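Local structure of amidase, hydantoinase/carbamoylase family (Burkholderia ambifaria, 5TP4) at the interface of chains A and B. The protein probably hydrolyses N-carbamoyl-L-amino acids to the free amino acids as a zinc-dependent amidase of the peptidase M20 family. Residues are numbered along the deposited sequence; one frame, centred on the assembly and turned at random. Chains: chain A/B, Amidase, hydantoinase/carbamoylase family.

Contact 1: the interface of chains A and B. Residues chain A 235, 240, 243, 248, 284-285; chain B 269-271, 294, 296.
A:Arg243 reaches across to B:Thr271 and gives a hydrogen bond from its terminal nitrogen NH1 to the threonine hydroxyl OG1 at 2.8 Å, with 157° at the hydrogen. The arginine chain runs straight from CG to NE, carrying the guanidinium far enough to meet the threonine obliquely, and OG1 sits 15° out of the guanidinium plane. The flat head is clamped within its own chain: A:Met240 SD rests on one face and A:Ile285 CD1 on the other, both toward the rim, while NH2 bonds the carbonyl O of A:Ala235 at 2.9 Å from above the carbonyl plane. A long, planar, many-handed arginine suits this place, since it can be sandwiched by apolar groups and still bond along its rim.

B:Thr271 uses both branches. With OG1 anti to its carbonyl carbon (chi1 -48°), the hydroxyl faces A:Arg243 and the methyl CG2 packs 3.6 Å from A:Ile285 CA. The small A:Ala235 lets its CB come 3.7 Å from B:Thr271 CB. Nearby, A:Met240 and B:Leu269 slide past each other in opposite directions, CG to CD2 at 3.6 Å.

Two waters complete the join. Water 1 binds B:Thr271 OG1 at 2.6 Å and links A:Ala235 O to the backbone and carboxylate of B:Asp294; water 2 joins A:Arg243 NH1 to B:Ala270 O. Behind water 1, B:Arg296 grips the B:Asp294 carboxylate side-on through NE and NH2, which fixes its rotation.

The patch joins the loop and short 3-10 helix of one subunit to strands 269-271 and 288-297 of the other, and probably helps hold the two-fold dimer of the deposited assembly in register.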
loop_
_atom_site.group_PDB
_atom_site.type_symbol
_atom_site.label_atom_id
_atom_site.label_comp_id
_atom_site.label_asym_id
_atom_site.label_seq_id
_atom_site.Cartn_x
_atom_site.Cartn_y
_atom_site.Cartn_z
ATOM N N ALA A 235 -12.907 -12.037 3.118
ATOM C CA ALA A 235 -13.811 -10.886 3.137
ATOM C C ALA A 235 -15.280 -11.272 3.068
ATOM O O ALA A 235 -16.141 -10.440 3.381
ATOM C CB ALA A 235 -13.503 -9.946 1.955
ATOM N N MET A 240 -18.570 -9.258 10.428
ATOM C CA MET A 240 -17.849 -8.126 11.004
ATOM C C MET A 240 -17.432 -8.337 12.454
ATOM O O MET A 240 -16.293 -7.972 12.784
ATOM C CB MET A 240 -18.670 -6.836 10.847
ATOM C CG MET A 240 -19.024 -6.516 9.378
ATOM S SD MET A 240 -17.627 -6.289 8.254
ATOM C CE MET A 240 -16.977 -4.715 8.873
ATOM N N ARG A 243 -13.891 -9.901 13.113
ATOM C CA ARG A 243 -12.739 -9.402 12.387
ATOM C C ARG A 243 -11.755 -8.685 13.289
ATOM O O ARG A 243 -12.123 -8.077 14.300
ATOM C CB ARG A 243 -13.175 -8.431 11.288
ATOM C CG ARG A 243 -14.075 -9.100 10.271
ATOM C CD ARG A 243 -14.485 -8.154 9.201
ATOM N NE ARG A 243 -15.241 -8.918 8.204
ATOM C CZ ARG A 243 -15.281 -8.623 6.919
ATOM N NH1 ARG A 243 -14.627 -7.565 6.465
ATOM N NH2 ARG A 243 -15.987 -9.397 6.090
ATOM N N PHE A 248 -8.735 -0.923 8.898
ATOM C CA PHE A 248 -9.623 -0.013 9.616
ATOM C C PHE A 248 -8.916 0.506 10.864
ATOM O O PHE A 248 -9.077 1.670 11.240
ATOM C CB PHE A 248 -10.936 -0.701 9.998
ATOM C CG PHE A 248 -11.974 -0.766 8.887
ATOM C CD1 PHE A 248 -12.028 0.181 7.877
ATOM C CD2 PHE A 248 -12.923 -1.780 8.897
ATOM C CE1 PHE A 248 -13.020 0.099 6.864
ATOM C CE2 PHE A 248 -13.899 -1.875 7.899
ATOM C CZ PHE A 248 -13.938 -0.932 6.887
ATOM N N THR A 284 -9.545 -10.303 0.916
ATOM C CA THR A 284 -8.921 -10.733 2.160
ATOM C C THR A 284 -8.809 -9.527 3.079
ATOM O O THR A 284 -8.330 -8.473 2.659
ATOM C CB THR A 284 -7.538 -11.339 1.894
ATOM O OG1 THR A 284 -7.672 -12.402 0.952
ATOM C CG2 THR A 284 -6.929 -11.917 3.175
ATOM N N ILE A 285 -9.255 -9.693 4.326
ATOM C CA ILE A 285 -9.108 -8.645 5.328
ATOM C C ILE A 285 -7.631 -8.369 5.568
ATOM O O ILE A 285 -6.825 -9.298 5.633
ATOM C CB ILE A 285 -9.801 -9.099 6.623
ATOM C CG1 ILE A 285 -11.313 -9.254 6.390
ATOM C CG2 ILE A 285 -9.458 -8.165 7.798
ATOM C CD1 ILE A 285 -11.996 -10.146 7.437
ATOM N N LEU B 269 -21.328 -6.521 4.689
ATOM C CA LEU B 269 -19.899 -6.620 4.991
ATOM C C LEU B 269 -19.117 -5.692 4.079
ATOM O O LEU B 269 -19.529 -5.429 2.954
ATOM C CB LEU B 269 -19.355 -8.037 4.774
ATOM C CG LEU B 269 -20.113 -9.174 5.458
ATOM C CD1 LEU B 269 -19.532 -10.488 4.922
ATOM C CD2 LEU B 269 -20.034 -9.081 7.011
ATOM N N ALA B 270 -17.969 -5.221 4.558
ATOM C CA ALA B 270 -17.089 -4.484 3.663
ATOM C C ALA B 270 -15.654 -4.632 4.121
ATOM O O ALA B 270 -15.365 -4.674 5.319
ATOM C CB ALA B 270 -17.433 -2.995 3.579
ATOM N N THR B 271 -14.763 -4.664 3.140
ATOM C CA THR B 271 -13.362 -4.975 3.362
ATOM C C THR B 271 -12.531 -4.116 2.430
ATOM O O THR B 271 -12.746 -4.147 1.216
ATOM C CB THR B 271 -13.080 -6.450 3.057
ATOM O OG1 THR B 271 -14.050 -7.293 3.690
ATOM C CG2 THR B 271 -11.667 -6.821 3.518
ATOM N N ASP B 294 -14.295 -4.302 -1.089
ATOM C CA ASP B 294 -15.130 -5.479 -1.303
ATOM C C ASP B 294 -16.381 -5.283 -0.454
ATOM O O ASP B 294 -16.284 -5.167 0.772
ATOM C CB ASP B 294 -14.345 -6.736 -0.909
ATOM C CG ASP B 294 -15.160 -8.035 -0.988
ATOM O OD1 ASP B 294 -16.150 -8.169 -0.252
ATOM O OD2 ASP B 294 -14.731 -8.948 -1.736
ATOM N N ARG B 296 -20.368 -6.668 0.474
ATOM C CA ARG B 296 -21.242 -7.838 0.414
ATOM C C ARG B 296 -22.561 -7.557 1.100
ATOM O O ARG B 296 -22.632 -6.787 2.060
ATOM C CB ARG B 296 -20.630 -9.051 1.081
ATOM C CG ARG B 296 -19.184 -9.207 0.769
ATOM C CD ARG B 296 -18.908 -10.504 0.120
ATOM N NE ARG B 296 -17.580 -10.545 -0.483
ATOM C CZ ARG B 296 -17.028 -11.648 -0.963
ATOM N NH1 ARG B 296 -17.695 -12.816 -0.877
ATOM N NH2 ARG B 296 -15.834 -11.583 -1.537
HETATM O O HOH W 1 -16.320 -7.709 2.437
HETATM O O HOH W 2 -13.615 -5.205 7.753
#

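Contact 2: the interface of chains A and B. Residues chain A 237-239, 242; chain B 200, 203-204, 207.
A:Tyr242 lays one face of its ring against the start of helix 204-208 in chain B. Its CG stands anti to the carbonyl carbon (chi1 -63°), which swings the ring out toward chain B, and chi2 (83°) turns its face to B:Pro203. B:Pro203 and B:Val204 lie beneath that same face at different ends: CG of the proline sits under the inner rim, 3.8 Å from A:Tyr242 CD2, and the methyl CG2 of the valine approaches CE1 at 4.1 Å. B:Ala207 comes instead from beside the ring, its CB 3.5 Å from A:Tyr242 CE2. A broad aromatic plate suits neighbours that are compact and rigid or short, because each can fit against it without a long chain having to be ordered.

Packing is also tight where A:Pro239 meets B:Val204, CG to CG2 at 3.5 Å, closer than carbons usually pack. The valine holds CG1 anti to its backbone N (chi1 173°), leaving CG2 to press obliquely on the proline ring. The carbonyl O of A:Pro239 borders the tyrosine ring at its edge, in the ring plane.

On the other side of B:Pro203 the packing gives way to polar groups and water. There the carbonyl O of A:Thr237 lies 3.4 Å from B:Pro203 CD, and contact continues through a solvent molecule: water 3 is 2.7 Å from A:Thr237 O and 2.6 Å from the carboxylate OE1 of B:Glu200. That same OE1 accepts a hydrogen bond from B:Val204 N at 2.9 Å through its syn lone pair, capping the first turn of the helix and steadying the valine.

The site thus seats a chain A loop and 3-10 helix on the partner's helix start, mainly by shape. B:Glu200 is two residues on from the zinc-binding B:His198, so the contact adjoins the zinc-binding segment in sequence; the structure alone does not show any effect on the metal site.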
loop_
_atom_site.group_PDB
_atom_site.type_symbol
_atom_site.label_atom_id
_atom_site.label_comp_id
_atom_site.label_asym_id
_atom_site.label_seq_id
_atom_site.Cartn_x
_atom_site.Cartn_y
_atom_site.Cartn_z
ATOM N N THR A 237 -16.555 -14.657 4.093
ATOM C CA THR A 237 -16.961 -15.680 5.053
ATOM C C THR A 237 -16.884 -15.209 6.495
ATOM O O THR A 237 -17.296 -15.958 7.385
ATOM C CB THR A 237 -16.096 -16.943 4.954
ATOM O OG1 THR A 237 -14.764 -16.614 5.369
ATOM C CG2 THR A 237 -16.055 -17.506 3.540
ATOM N N THR A 238 -16.323 -14.025 6.746
ATOM C CA THR A 238 -15.994 -13.571 8.100
ATOM C C THR A 238 -16.936 -12.433 8.466
ATOM O O THR A 238 -16.760 -11.314 7.971
ATOM C CB THR A 238 -14.540 -13.089 8.170
ATOM O OG1 THR A 238 -13.664 -14.068 7.574
ATOM C CG2 THR A 238 -14.127 -12.839 9.634
ATOM N N PRO A 239 -17.945 -12.656 9.305
ATOM C CA PRO A 239 -18.812 -11.551 9.718
ATOM C C PRO A 239 -18.027 -10.479 10.465
ATOM O O PRO A 239 -16.972 -10.737 11.053
ATOM C CB PRO A 239 -19.839 -12.233 10.630
ATOM C CG PRO A 239 -19.832 -13.657 10.171
ATOM C CD PRO A 239 -18.412 -13.943 9.842
ATOM N N TYR A 242 -16.307 -10.806 14.063
ATOM C CA TYR A 242 -15.157 -11.694 14.189
ATOM C C TYR A 242 -13.853 -11.079 13.718
ATOM O O TYR A 242 -12.803 -11.706 13.878
ATOM C CB TYR A 242 -15.388 -12.969 13.387
ATOM C CG TYR A 242 -16.554 -13.774 13.877
ATOM C CD1 TYR A 242 -17.843 -13.456 13.480
ATOM C CD2 TYR A 242 -16.372 -14.844 14.740
ATOM C CE1 TYR A 242 -18.924 -14.176 13.918
ATOM C CE2 TYR A 242 -17.468 -15.581 15.187
ATOM C CZ TYR A 242 -18.738 -15.229 14.766
ATOM O OH TYR A 242 -19.848 -15.935 15.181
ATOM N N GLU B 200 -17.022 -24.717 6.205
ATOM C CA GLU B 200 -17.519 -23.334 6.168
ATOM C C GLU B 200 -16.549 -22.358 5.501
ATOM O O GLU B 200 -16.983 -21.397 4.851
ATOM C CB GLU B 200 -17.797 -22.845 7.585
ATOM C CG GLU B 200 -18.283 -21.401 7.593
ATOM C CD GLU B 200 -18.380 -20.834 8.979
ATOM O OE1 GLU B 200 -18.357 -19.588 9.124
ATOM O OE2 GLU B 200 -18.471 -21.647 9.919
ATOM N N PRO B 203 -15.514 -18.585 10.402
ATOM C CA PRO B 203 -15.417 -18.897 11.839
ATOM C C PRO B 203 -16.739 -19.113 12.562
ATOM O O PRO B 203 -16.705 -19.423 13.763
ATOM C CB PRO B 203 -14.723 -17.636 12.374
ATOM C CG PRO B 203 -15.371 -16.529 11.504
ATOM C CD PRO B 203 -15.648 -17.134 10.149
ATOM N N VAL B 204 -17.882 -18.956 11.884
ATOM C CA VAL B 204 -19.159 -18.835 12.596
ATOM C C VAL B 204 -19.551 -20.142 13.274
ATOM O O VAL B 204 -19.907 -20.164 14.458
ATOM C CB VAL B 204 -20.272 -18.375 11.638
ATOM C CG1 VAL B 204 -21.608 -18.420 12.374
ATOM C CG2 VAL B 204 -19.961 -16.996 11.102
ATOM N N ALA B 207 -17.163 -21.059 16.131
ATOM C CA ALA B 207 -17.279 -20.139 17.258
ATOM C C ALA B 207 -18.563 -20.366 18.044
ATOM O O ALA B 207 -18.587 -20.152 19.260
ATOM C CB ALA B 207 -17.214 -18.701 16.760
HETATM O O HOH W 3 -19.070 -18.000 7.178
#

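Contact 1 and contact 2, their C-alpha centres about 12 Å apart, share the chain A segment 235-243, to which contact 1 adds A:Phe248, A:Thr284 and A:Ile285. The 3-10 helix 240-242 gives A:Met240 to contact 1 and A:Tyr242 to contact 2. In chain B the partners are separate: strands 269-271 and 288-297 for contact 1, the region of helix 204-208 for contact 2. The segment thus wedges between two parts of the neighbour: contact 1 combines a direct hydrogen bond, waters and apolar packing; contact 2 is mainly apolar with a water at its margin. The two-fold repeats both, consistent with a dimer like that of the deposited assembly.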